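Local structure of chloramphenicol acetyltransferase (2I9D) at residues 35-40 with 211-216; 191-196 with 207-212. The protein probably transfers an acetyl group from acetyl-CoA to chloramphenicol, working as a trimer. All coordinates share one frame; numbering follows the deposited sequence.

Contact 1 (35-40 with 211-216)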
ATOM      1  N   GLU A  35       8.174   7.207   6.740  1.00 29.19           N
ATOM      2  CA  GLU A  35       8.247   7.451   8.176  1.00 30.79           C
ATOM      3  C   GLU A  35       8.948   8.758   8.424  1.00 30.36           C
ATOM      4  O   GLU A  35       9.842   9.129   7.665  1.00 30.38           O
ATOM      5  CB  GLU A  35       8.924   6.301   8.916  1.00 30.58           C
ATOM      6  CG  GLU A  35      10.195   5.764   8.278  1.00 34.98           C
ATOM      7  CD  GLU A  35      10.991   4.861   9.213  1.00 34.54           C
ATOM      8  OE1 GLU A  35      10.619   3.662   9.359  1.00 38.43           O
ATOM      9  OE2 GLU A  35      11.986   5.371   9.798  1.00 39.05           O
ATOM     10  N   VAL A  36       8.485   9.499   9.428  1.00 30.01           N
ATOM     11  CA  VAL A  36       9.093  10.760   9.779  1.00 30.45           C
ATOM     12  C   VAL A  36       9.458  10.732  11.244  1.00 31.71           C
ATOM     13  O   VAL A  36       8.761  10.107  12.070  1.00 31.27           O
ATOM     14  CB  VAL A  36       8.177  12.025   9.516  1.00 30.73           C
ATOM     15  CG1 VAL A  36       7.944  12.267   8.030  1.00 28.64           C
ATOM     16  CG2 VAL A  36       6.854  11.975  10.322  1.00 30.34           C
ATOM     17  N   GLU A  37      10.554  11.421  11.557  1.00 32.20           N
ATOM     18  CA  GLU A  37      10.912  11.709  12.940  1.00 32.61           C
ATOM     19  C   GLU A  37       9.998  12.770  13.454  1.00 31.99           C
ATOM     20  O   GLU A  37       9.642  13.690  12.729  1.00 31.81           O
ATOM     21  CB  GLU A  37      12.359  12.184  13.048  1.00 32.85           C
ATOM     22  CG  GLU A  37      13.317  11.035  13.101  1.00 36.41           C
ATOM     23  CD  GLU A  37      14.768  11.486  13.284  1.00 41.18           C
ATOM     24  OE1 GLU A  37      14.997  12.500  13.988  1.00 43.28           O
ATOM     25  OE2 GLU A  37      15.659  10.803  12.729  1.00 41.36           O
ATOM     26  N   CYS A  38       9.610  12.627  14.713  1.00 32.07           N
ATOM     27  CA  CYS A  38       8.641  13.523  15.322  1.00 31.74           C
ATOM     28  C   CYS A  38       8.895  13.686  16.825  1.00 32.19           C
ATOM     29  O   CYS A  38       7.989  14.089  17.566  1.00 32.33           O
ATOM     30  CB  CYS A  38       7.219  12.994  15.060  1.00 31.09           C
ATOM     31  SG  CYS A  38       7.002  11.277  15.525  1.00 29.24           S
ATOM     32  N   GLY A  39      10.113  13.357  17.271  1.00 32.49           N
ATOM     33  CA  GLY A  39      10.504  13.500  18.679  1.00 32.81           C
ATOM     34  C   GLY A  39      10.361  14.923  19.219  1.00 33.81           C
ATOM     35  O   GLY A  39       9.865  15.120  20.328  1.00 33.74           O
ATOM     36  N   GLY A  40      10.793  15.911  18.424  1.00 34.63           N
ATOM     37  CA  GLY A  40      10.641  17.327  18.763  1.00 35.13           C
ATOM     38  C   GLY A  40       9.208  17.752  19.070  1.00 36.01           C
ATOM     39  O   GLY A  40       8.918  18.236  20.182  1.00 35.67           O
ATOM     40  N   LYS A 211       9.636  18.091   4.238  1.00 34.93           N
ATOM     41  CA  LYS A 211       8.951  19.226   4.859  1.00 35.20           C
ATOM     42  C   LYS A 211       8.177  18.873   6.152  1.00 34.82           C
ATOM     43  O   LYS A 211       8.331  19.545   7.164  1.00 34.97           O
ATOM     44  CB  LYS A 211       8.050  19.881   3.825  1.00 35.45           C
ATOM     45  CG  LYS A 211       7.708  21.334   4.106  1.00 36.81           C
ATOM     46  CD  LYS A 211       6.947  21.958   2.926  1.00 36.63           C
ATOM     47  CE  LYS A 211       7.889  22.613   1.896  1.00 38.03           C
ATOM     48  NZ  LYS A 211       8.383  23.920   2.395  1.00 39.61           N
ATOM     49  N   VAL A 212       7.381  17.799   6.134  1.00 34.08           N
ATOM     50  CA  VAL A 212       6.685  17.351   7.348  1.00 32.98           C
ATOM     51  C   VAL A 212       7.665  17.010   8.489  1.00 33.11           C
ATOM     52  O   VAL A 212       7.464  17.423   9.637  1.00 32.16           O
ATOM     53  CB  VAL A 212       5.766  16.135   7.058  1.00 32.80           C
ATOM     54  CG1 VAL A 212       5.245  15.486   8.367  1.00 31.30           C
ATOM     55  CG2 VAL A 212       4.629  16.550   6.161  1.00 31.99           C
ATOM     56  N   GLU A 213       8.710  16.249   8.169  1.00 33.44           N
ATOM     57  CA  GLU A 213       9.703  15.873   9.174  1.00 34.81           C
ATOM     58  C   GLU A 213      10.414  17.096   9.787  1.00 35.55           C
ATOM     59  O   GLU A 213      10.556  17.168  11.001  1.00 35.91           O
ATOM     60  CB  GLU A 213      10.723  14.879   8.610  1.00 34.42           C
ATOM     61  CG  GLU A 213      11.706  14.365   9.655  1.00 34.41           C
ATOM     62  CD  GLU A 213      12.594  13.274   9.109  1.00 35.29           C
ATOM     63  OE1 GLU A 213      13.561  13.611   8.399  1.00 37.30           O
ATOM     64  OE2 GLU A 213      12.333  12.085   9.381  1.00 34.23           O
ATOM     65  N   ASP A 214      10.826  18.049   8.951  1.00 36.96           N
ATOM     66  CA  ASP A 214      11.411  19.312   9.431  1.00 39.11           C
ATOM     67  C   ASP A 214      10.564  19.974  10.526  1.00 39.07           C
ATOM     68  O   ASP A 214      11.134  20.472  11.488  1.00 39.44           O
ATOM     69  CB  ASP A 214      11.684  20.329   8.291  1.00 39.24           C
ATOM     70  CG  ASP A 214      12.840  19.910   7.360  1.00 42.68           C
ATOM     71  OD1 ASP A 214      13.613  18.969   7.708  1.00 45.51           O
ATOM     72  OD2 ASP A 214      12.964  20.526   6.256  1.00 43.06           O
ATOM     73  N   PHE A 215       9.236  19.987  10.376  1.00 39.50           N
ATOM     74  CA  PHE A 215       8.350  20.618  11.362  1.00 40.30           C
ATOM     75  C   PHE A 215       8.276  19.801  12.645  1.00 40.31           C
ATOM     76  O   PHE A 215       8.022  20.349  13.720  1.00 39.82           O
ATOM     77  CB  PHE A 215       6.901  20.821  10.843  1.00 41.19           C
ATOM     78  CG  PHE A 215       6.775  21.691   9.591  1.00 42.86           C
ATOM     79  CD1 PHE A 215       7.330  22.976   9.533  1.00 45.12           C
ATOM     80  CD2 PHE A 215       6.030  21.237   8.484  1.00 43.17           C
ATOM     81  CE1 PHE A 215       7.188  23.782   8.367  1.00 44.25           C
ATOM     82  CE2 PHE A 215       5.887  22.029   7.331  1.00 43.24           C
ATOM     83  CZ  PHE A 215       6.477  23.301   7.271  1.00 42.82           C
ATOM     84  N   LEU A 216       8.502  18.494  12.529  1.00 40.81           N
ATOM     85  CA  LEU A 216       8.295  17.557  13.649  1.00 41.63           C
ATOM     86  C   LEU A 216       9.546  17.132  14.481  1.00 42.25           C
ATOM     87  O   LEU A 216       9.387  16.812  15.665  1.00 41.92           O
ATOM     88  CB  LEU A 216       7.455  16.353  13.199  1.00 41.35           C
ATOM     89  CG  LEU A 216       6.041  16.624  12.663  1.00 41.19           C
ATOM     90  CD1 LEU A 216       5.444  15.344  12.088  1.00 39.41           C
ATOM     91  CD2 LEU A 216       5.110  17.219  13.727  1.00 40.20           C
TER
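V36 and C38 meet E213 and L216 where strand 35-37 runs beside helix 211-216, the axes 7.3 Å apart at closest and 29° from parallel, with the CA atoms of C38 and L216 4.4 Å apart. The contact illustrates how a helix can bond to a strand backbone through one side chain while packing on apolar ones. With CG anti to the backbone N (chi1 -175°) and the chain extended beyond it, E213 brings its carboxylate to the strand, where OE2 accepts a nearly straight hydrogen bond from E37 N (2.9 Å, 171° at the hydrogen) on its anti lone pair. The E37 carboxylate lies nearby without contact; these like charges would probably disfavour each other, an effect that the long, weak ion pair of E37 with R186 may partly offset. Beside this bond the packing is mostly apolar: V36 CG1 lies 3.9 Å from E213 CB, and V36 CG2 meets L216 CD1 at 4.1 Å. C38, at the N-cap position of helix 39-47, sets CB 3.8 Å from L216 CB, and its CA makes a CA-H...O contact with L216 O. V36 and C38 form backbone hydrogen bonds with M189 and L187 of strand 186-196, while V212 and L216 rest on A63 and A59 of helix 52-66, so the end of helix 202-216 lies on the sheet at strand 29-37, outermost in this chain, with helix 52-66 beside it.

Contact 2 (191-196 with 207-212)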
ATOM      1  N   ILE A 191       3.344   7.772   7.850  1.00 24.62           N
ATOM      2  CA  ILE A 191       2.343   8.568   7.163  1.00 25.24           C
ATOM      3  C   ILE A 191       2.200   8.039   5.748  1.00 26.45           C
ATOM      4  O   ILE A 191       3.169   7.969   5.000  1.00 27.28           O
ATOM      5  CB  ILE A 191       2.649  10.092   7.204  1.00 25.74           C
ATOM      6  CG1 ILE A 191       2.811  10.585   8.671  1.00 24.40           C
ATOM      7  CG2 ILE A 191       1.567  10.896   6.431  1.00 25.04           C
ATOM      8  CD1 ILE A 191       3.230  12.019   8.833  1.00 24.30           C
ATOM      9  N   ALA A 192       0.977   7.621   5.426  1.00 27.08           N
ATOM     10  CA  ALA A 192       0.592   7.106   4.135  1.00 27.87           C
ATOM     11  C   ALA A 192      -0.197   8.203   3.411  1.00 29.37           C
ATOM     12  O   ALA A 192      -0.820   9.071   4.055  1.00 29.18           O
ATOM     13  CB  ALA A 192      -0.263   5.863   4.316  1.00 26.31           C
HETATM   14  N   MSE A 193      -0.162   8.176   2.081  1.00 30.31           N
HETATM   15  CA  MSE A 193      -0.973   9.082   1.303  1.00 33.77           C
HETATM   16  C   MSE A 193      -1.274   8.566  -0.099  1.00 29.91           C
HETATM   17  O   MSE A 193      -0.518   7.794  -0.666  1.00 29.18           O
HETATM   18  CB  MSE A 193      -0.350  10.487   1.262  1.00 32.32           C
HETATM   19  CG  MSE A 193       0.973  10.578   0.528  1.00 36.07           C
HETATM   20 SE   MSE A 193       1.856  12.365   0.675  1.00 50.33          SE
HETATM   21  CE  MSE A 193       0.260  13.550   0.488  1.00 22.44           C
ATOM     22  N   THR A 194      -2.407   9.018  -0.632  1.00 28.33           N
ATOM     23  CA  THR A 194      -2.863   8.685  -1.966  1.00 26.10           C
ATOM     24  C   THR A 194      -3.068   9.973  -2.770  1.00 25.90           C
ATOM     25  O   THR A 194      -3.829  10.848  -2.383  1.00 26.11           O
ATOM     26  CB  THR A 194      -4.125   7.819  -1.894  1.00 25.79           C
ATOM     27  OG1 THR A 194      -3.764   6.600  -1.270  1.00 23.39           O
ATOM     28  CG2 THR A 194      -4.718   7.498  -3.284  1.00 24.43           C
ATOM     29  N   ILE A 195      -2.331  10.103  -3.863  1.00 25.06           N
ATOM     30  CA  ILE A 195      -2.364  11.328  -4.644  1.00 24.41           C
ATOM     31  C   ILE A 195      -2.655  10.990  -6.107  1.00 24.18           C
ATOM     32  O   ILE A 195      -2.657   9.818  -6.472  1.00 24.13           O
ATOM     33  CB  ILE A 195      -1.059  12.243  -4.431  1.00 24.60           C
ATOM     34  CG1 ILE A 195       0.267  11.460  -4.592  1.00 23.50           C
ATOM     35  CG2 ILE A 195      -1.105  12.929  -3.032  1.00 23.42           C
ATOM     36  CD1 ILE A 195       0.522  10.850  -5.976  1.00 19.37           C
ATOM     37  N   HIS A 196      -2.951  12.004  -6.921  1.00 23.91           N
ATOM     38  CA  HIS A 196      -3.147  11.791  -8.355  1.00 24.57           C
ATOM     39  C   HIS A 196      -1.781  11.969  -9.019  1.00 25.17           C
ATOM     40  O   HIS A 196      -1.172  13.013  -8.867  1.00 24.76           O
ATOM     41  CB  HIS A 196      -4.139  12.827  -8.900  1.00 24.19           C
ATOM     42  CG  HIS A 196      -4.644  12.522 -10.269  1.00 23.96           C
ATOM     43  ND1 HIS A 196      -3.838  12.557 -11.384  1.00 22.76           N
ATOM     44  CD2 HIS A 196      -5.888  12.215 -10.710  1.00 23.63           C
ATOM     45  CE1 HIS A 196      -4.548  12.244 -12.450  1.00 21.51           C
ATOM     46  NE2 HIS A 196      -5.801  12.059 -12.071  1.00 24.93           N
ATOM     47  N   LEU A 207       9.887  16.010  -1.255  1.00 31.75           N
ATOM     48  CA  LEU A 207       9.798  17.331  -0.605  1.00 31.54           C
ATOM     49  C   LEU A 207       8.706  17.420   0.428  1.00 30.91           C
ATOM     50  O   LEU A 207       8.887  18.085   1.456  1.00 31.05           O
ATOM     51  CB  LEU A 207       9.511  18.448  -1.624  1.00 32.32           C
ATOM     52  CG  LEU A 207      10.293  18.662  -2.905  1.00 34.71           C
ATOM     53  CD1 LEU A 207       9.796  19.959  -3.557  1.00 36.15           C
ATOM     54  CD2 LEU A 207      11.823  18.699  -2.651  1.00 36.38           C
ATOM     55  N   PHE A 208       7.547  16.808   0.147  1.00 30.04           N
ATOM     56  CA  PHE A 208       6.472  16.734   1.162  1.00 29.14           C
ATOM     57  C   PHE A 208       6.942  16.111   2.477  1.00 28.85           C
ATOM     58  O   PHE A 208       6.835  16.726   3.535  1.00 29.37           O
ATOM     59  CB  PHE A 208       5.252  15.983   0.626  1.00 29.40           C
ATOM     60  CG  PHE A 208       4.105  15.932   1.588  1.00 28.59           C
ATOM     61  CD1 PHE A 208       3.162  16.959   1.615  1.00 29.14           C
ATOM     62  CD2 PHE A 208       3.952  14.849   2.441  1.00 27.39           C
ATOM     63  CE1 PHE A 208       2.085  16.915   2.490  1.00 29.76           C
ATOM     64  CE2 PHE A 208       2.885  14.782   3.332  1.00 29.33           C
ATOM     65  CZ  PHE A 208       1.951  15.831   3.362  1.00 30.71           C
ATOM     66  N   TYR A 209       7.464  14.896   2.408  1.00 28.56           N
ATOM     67  CA  TYR A 209       7.942  14.203   3.596  1.00 29.83           C
ATOM     68  C   TYR A 209       9.120  14.906   4.311  1.00 31.45           C
ATOM     69  O   TYR A 209       9.147  14.981   5.554  1.00 31.32           O
ATOM     70  CB  TYR A 209       8.305  12.748   3.245  1.00 28.72           C
ATOM     71  CG  TYR A 209       7.096  11.835   3.098  1.00 28.87           C
ATOM     72  CD1 TYR A 209       6.673  11.384   1.837  1.00 25.35           C
ATOM     73  CD2 TYR A 209       6.368  11.418   4.227  1.00 28.72           C
ATOM     74  CE1 TYR A 209       5.582  10.545   1.711  1.00 24.53           C
ATOM     75  CE2 TYR A 209       5.255  10.578   4.093  1.00 27.20           C
ATOM     76  CZ  TYR A 209       4.871  10.153   2.836  1.00 24.54           C
ATOM     77  OH  TYR A 209       3.795   9.315   2.710  1.00 24.87           O
ATOM     78  N   LYS A 210      10.090  15.403   3.525  1.00 33.23           N
ATOM     79  CA  LYS A 210      11.174  16.226   4.060  1.00 34.73           C
ATOM     80  C   LYS A 210      10.570  17.379   4.860  1.00 34.62           C
ATOM     81  O   LYS A 210      10.904  17.579   6.030  1.00 34.83           O
ATOM     82  CB  LYS A 210      12.081  16.744   2.929  1.00 36.20           C
ATOM     83  CG  LYS A 210      13.259  17.591   3.384  1.00 39.23           C
ATOM     84  CD  LYS A 210      14.281  16.745   4.154  1.00 43.10           C
ATOM     85  CE  LYS A 210      15.466  17.588   4.726  1.00 43.42           C
ATOM     86  NZ  LYS A 210      16.372  16.728   5.589  1.00 42.82           N
ATOM     87  N   LYS A 211       9.636  18.091   4.238  1.00 34.93           N
ATOM     88  CA  LYS A 211       8.951  19.226   4.859  1.00 35.20           C
ATOM     89  C   LYS A 211       8.177  18.873   6.152  1.00 34.82           C
ATOM     90  O   LYS A 211       8.331  19.545   7.164  1.00 34.97           O
ATOM     91  CB  LYS A 211       8.050  19.881   3.825  1.00 35.45           C
ATOM     92  CG  LYS A 211       7.708  21.334   4.106  1.00 36.81           C
ATOM     93  CD  LYS A 211       6.947  21.958   2.926  1.00 36.63           C
ATOM     94  CE  LYS A 211       7.889  22.613   1.896  1.00 38.03           C
ATOM     95  NZ  LYS A 211       8.383  23.920   2.395  1.00 39.61           N
ATOM     96  N   VAL A 212       7.381  17.799   6.134  1.00 34.08           N
ATOM     97  CA  VAL A 212       6.685  17.351   7.348  1.00 32.98           C
ATOM     98  C   VAL A 212       7.665  17.010   8.489  1.00 33.11           C
ATOM     99  O   VAL A 212       7.464  17.423   9.637  1.00 32.16           O
ATOM    100  CB  VAL A 212       5.766  16.135   7.058  1.00 32.80           C
ATOM    101  CG1 VAL A 212       5.245  15.486   8.367  1.00 31.30           C
ATOM    102  CG2 VAL A 212       4.629  16.550   6.161  1.00 31.99           C
TER
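Y209 reaches from helix 207-212 to strand 191-196 and gives its hydroxyl hydrogen to a backbone carbonyl, the bond from OH to I191 O being 2.7 Å long. The donor stands above the carbonyl plane, 44° out of it, and I191 O lies at the edge of the phenol ring, near its plane. Next to this bond, I191 CB packs on Y209 CE2 at 4.1 Å, and I191 CD1 meets V212 CG1 tip to tip at 4.0 Å. M193, a selenomethionine, adds a Met-aromatic contact: SE lies obliquely 3.7 Å from F208 CD2, and the bend at chi3 (-40°) carries CE over one face of that ring, a CH-pi contact 4.1 Å from the centroid. V212 CG2 lies over the opposite face, so the ring is held between a strand methyl and one from its own helix. The same SE also stands obliquely to the Y209 ring. A phenylalanine in place of Y209 would probably leave the buried I191 O without this donor, and strand 191-196 without its one hydrogen bond to helix 207-212. Farther out, F208 stacks on F70 and touches L175 of strand 174-183 together with V60 and A63 of helix 52-66, while backbone hydrogen bonds pair I191 with S34 and M193 with I32, joining the strand to its neighbour 29-37 in the sheet on which helix 202-216 lies.

Contacts 1 and 2 have centres about 12 Å apart, and both use helix 202-216, which packs on two neighbouring strands of the mixed six-stranded sheet; V212 takes part in each. In chain order 35-40 comes first, then 191-196, then the helix, so contact 1 joins distant parts of the sequence whereas contact 2 bridges a short connection. That connection carries H197, the predicted proton acceptor, whose side chain is about 12 Å from that of M193. The contacts meet directly: V36 CG2 lies 3.9 Å from I191 CD1, and V36 CG1 packs on Y209 O. The C-terminal helix thus packs on strands 29-37 and 186-196 through two patches that adjoin at V36, I191 and Y209.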